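Local structure of CurF (Lyngbya majuscula, 5DP2) at residues V46-F50 / R51-N55. The protein probably forms the cyclopropane ring of curacin A during polyketide biosynthesis, as an NADP-binding member of the enoyl reductase family. Sequence-based numbering, arbitrary orientation.
Sequences VPVNF and REVLN. With NAP (NADP nicotinamide-adenine-dinucleotide phosphate), chain B.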
loop_
_atom_site.group_PDB
_atom_site.type_symbol
_atom_site.label_atom_id
_atom_site.label_comp_id
_atom_site.label_asym_id
_atom_site.label_seq_id
_atom_site.Cartn_x
_atom_site.Cartn_y
_atom_site.Cartn_z
ATOM N N VAL A 46 -3.426 7.283 10.403
ATOM C CA VAL A 46 -4.009 6.463 9.356
ATOM C C VAL A 46 -3.665 7.127 8.031
ATOM O O VAL A 46 -3.944 8.312 7.846
ATOM C CB VAL A 46 -5.555 6.283 9.552
ATOM C CG1 VAL A 46 -6.286 7.563 9.941
ATOM C CG2 VAL A 46 -6.154 5.590 8.353
ATOM N N PRO A 47 -3.025 6.400 7.115
ATOM C CA PRO A 47 -2.649 7.015 5.856
ATOM C C PRO A 47 -3.740 6.900 4.811
ATOM O O PRO A 47 -4.642 6.058 4.911
ATOM C CB PRO A 47 -1.441 6.202 5.436
ATOM C CG PRO A 47 -1.789 4.814 5.921
ATOM C CD PRO A 47 -2.502 5.011 7.235
ATOM N N VAL A 48 -3.640 7.739 3.771
ATOM C CA VAL A 48 -4.479 7.611 2.591
ATOM C C VAL A 48 -3.802 6.661 1.584
ATOM O O VAL A 48 -2.600 6.768 1.349
ATOM C CB VAL A 48 -4.671 8.987 1.901
ATOM C CG1 VAL A 48 -5.685 8.871 0.757
ATOM C CG2 VAL A 48 -5.132 10.049 2.880
ATOM N N ASN A 49 -4.557 5.743 0.986
ATOM C CA ASN A 49 -4.037 4.885 -0.066
ATOM C C ASN A 49 -4.652 5.284 -1.406
ATOM O O ASN A 49 -5.781 5.776 -1.462
ATOM C CB ASN A 49 -4.305 3.407 0.260
ATOM C CG ASN A 49 -3.273 2.875 1.281
ATOM O OD1 ASN A 49 -2.202 2.350 0.922
ATOM N ND2 ASN A 49 -3.524 3.084 2.526
ATOM N N PHE A 50 -3.944 5.064 -2.504
ATOM C CA PHE A 50 -4.425 5.503 -3.799
ATOM C C PHE A 50 -5.772 4.848 -4.151
ATOM O O PHE A 50 -6.644 5.517 -4.731
ATOM C CB PHE A 50 -3.383 5.221 -4.882
ATOM C CG PHE A 50 -3.667 5.893 -6.179
ATOM C CD1 PHE A 50 -3.553 7.291 -6.288
ATOM C CD2 PHE A 50 -4.054 5.158 -7.274
ATOM C CE1 PHE A 50 -3.813 7.927 -7.499
ATOM C CE2 PHE A 50 -4.284 5.781 -8.498
ATOM C CZ PHE A 50 -4.170 7.165 -8.603
ATOM N N ARG A 51 -5.971 3.564 -3.817
ATOM C CA ARG A 51 -7.277 2.899 -4.032
ATOM C C ARG A 51 -8.416 3.723 -3.491
ATOM O O ARG A 51 -9.506 3.755 -4.069
ATOM C CB ARG A 51 -7.308 1.489 -3.324
ATOM C CG ARG A 51 -8.681 0.770 -3.335
ATOM C CD ARG A 51 -9.128 0.294 -4.694
ATOM N NE ARG A 51 -8.364 -0.858 -5.125
ATOM C CZ ARG A 51 -8.588 -2.155 -4.817
ATOM N NH1 ARG A 51 -9.613 -2.525 -4.034
ATOM N NH2 ARG A 51 -7.765 -3.061 -5.304
ATOM N N GLU A 52 -8.207 4.328 -2.333
ATOM C CA GLU A 52 -9.280 5.078 -1.667
ATOM C C GLU A 52 -9.622 6.365 -2.400
ATOM O O GLU A 52 -10.783 6.767 -2.397
ATOM C CB GLU A 52 -8.890 5.334 -0.223
ATOM C CG GLU A 52 -8.791 4.012 0.549
ATOM C CD GLU A 52 -8.168 4.085 1.897
ATOM O OE1 GLU A 52 -7.148 4.791 2.070
ATOM O OE2 GLU A 52 -8.677 3.365 2.793
ATOM N N VAL A 53 -8.639 7.016 -3.019
ATOM C CA VAL A 53 -8.922 8.120 -3.938
ATOM C C VAL A 53 -9.795 7.624 -5.098
ATOM O O VAL A 53 -10.823 8.225 -5.411
ATOM C CB VAL A 53 -7.598 8.762 -4.442
ATOM C CG1 VAL A 53 -7.877 9.800 -5.511
ATOM C CG2 VAL A 53 -6.821 9.385 -3.286
ATOM N N LEU A 54 -9.416 6.502 -5.705
ATOM C CA LEU A 54 -10.203 5.942 -6.803
ATOM C C LEU A 54 -11.606 5.577 -6.324
ATOM O O LEU A 54 -12.583 5.724 -7.068
ATOM C CB LEU A 54 -9.508 4.706 -7.395
ATOM C CG LEU A 54 -8.099 4.877 -7.958
ATOM C CD1 LEU A 54 -7.616 3.541 -8.506
ATOM C CD2 LEU A 54 -8.061 5.974 -9.016
ATOM N N ASN A 55 -11.713 5.095 -5.083
ATOM C CA ASN A 55 -13.029 4.742 -4.536
ATOM C C ASN A 55 -13.920 5.982 -4.435
ATOM O O ASN A 55 -15.086 5.978 -4.896
ATOM C CB ASN A 55 -12.913 4.186 -3.105
ATOM C CG ASN A 55 -12.248 2.820 -2.957
ATOM O OD1 ASN A 55 -11.741 2.547 -1.861
ATOM N ND2 ASN A 55 -12.294 1.972 -3.967
HETATM P PA NAP B . 1.164 5.994 -4.794
HETATM O O1A NAP B . 1.691 6.752 -3.624
HETATM O O2A NAP B . 2.081 5.117 -5.565
HETATM O O5B NAP B . 0.454 7.056 -5.754
HETATM C C5B NAP B . 0.136 6.731 -7.114
HETATM C C4B NAP B . 1.348 6.736 -8.020
HETATM O O4B NAP B . 0.906 6.594 -9.349
HETATM C C3B NAP B . 2.176 7.985 -7.937
HETATM O O3B NAP B . 3.464 7.631 -7.426
HETATM C C2B NAP B . 2.259 8.517 -9.380
HETATM O O2B NAP B . 3.518 8.876 -9.874
HETATM C C1B NAP B . 1.805 7.330 -10.205
HETATM N N9A NAP B . 1.027 7.675 -11.388
HETATM C C8A NAP B . -0.330 7.906 -11.448
HETATM N N7A NAP B . -0.708 8.195 -12.715
HETATM C C5A NAP B . 0.404 8.136 -13.462
HETATM C C6A NAP B . 0.696 8.325 -14.846
HETATM N N6A NAP B . -0.295 8.636 -15.706
HETATM N N1A NAP B . 1.950 8.178 -15.254
HETATM C C2A NAP B . 2.907 7.869 -14.372
HETATM N N3A NAP B . 2.757 7.666 -13.060
HETATM C C4A NAP B . 1.520 7.818 -12.615
HETATM O O3 NAP B . -0.103 5.111 -4.339
HETATM P PN NAP B . -0.145 3.718 -3.551
HETATM O O1N NAP B . -1.286 3.781 -2.612
HETATM O O2N NAP B . 1.214 3.371 -3.017
HETATM O O5D NAP B . -0.547 2.735 -4.701
HETATM C C5D NAP B . 0.390 2.499 -5.777
HETATM C C4D NAP B . -0.344 1.834 -6.969
HETATM O O4D NAP B . -0.469 0.465 -6.685
HETATM C C3D NAP B . -1.774 2.336 -7.203
HETATM O O3D NAP B . -2.073 2.176 -8.596
HETATM C C2D NAP B . -2.601 1.420 -6.337
HETATM O O2D NAP B . -3.942 1.336 -6.829
HETATM C C1D NAP B . -1.847 0.123 -6.453
HETATM N N1N NAP B . -1.795 -0.817 -5.312
HETATM C C2N NAP B . -2.164 -2.106 -5.493
HETATM C C3N NAP B . -2.124 -3.043 -4.465
HETATM C C7N NAP B . -2.540 -4.451 -4.720
HETATM O O7N NAP B . -2.667 -5.137 -3.729
HETATM N N7N NAP B . -2.731 -4.864 -6.001
HETATM C C4N NAP B . -1.685 -2.639 -3.199
HETATM C C5N NAP B . -1.308 -1.312 -3.038
HETATM C C6N NAP B . -1.364 -0.408 -4.106
HETATM P P2B NAP B . 4.293 10.219 -9.484
HETATM O O1X NAP B . 4.690 10.081 -8.020
HETATM O O2X NAP B . 5.466 10.203 -10.423
HETATM O O3X NAP B . 3.333 11.362 -9.708
HETATM O O HOH W 1 -5.938 3.711 4.201
#
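With CG of Glu52 beside its own backbone N (chi1 -65°) and the chain extended beyond it, the carboxylate reaches back to Asn49, the N-cap residue, as one half of a capping box where strand 39-48 turns into helix 50-57 of the GroES-like domain. Glu52 OE1, at N3, accepts the Asn49 backbone N-H at 3.0 Å, on the anti side and somewhat out of the carboxylate plane. The Asn49 side chain does not supply the other half; Glu52 N instead returns a backbone bond to Asn49 O. A water extends the grip, donating to Glu52 OE1 and Pro47 O and accepting from Asn49 ND2. Further bonds fix both polar ends: Glu52 OE2 to Gly81 N, Asn49 ND2 also to Glu83, Asn49 OD1 to Lys336. Phe50 has CG anti to its backbone N (chi1 -168°), and its ring lies between NADP and Leu54. C5B of NADP sits 3.8 Å above one ring face, towards the rim, and NADP C3D is 3.6 Å from Phe50 CD2, while Leu54 CD2 approaches Phe50 CE2 obliquely at 3.8 Å. With an alanine here, Leu54 CD2 and both cofactor carbons would probably lose the ring that separates them, opening a gap. At the first residue of the helix, Phe50 N donates to NADP O1N at 3.0 Å, nearly straight at 170°.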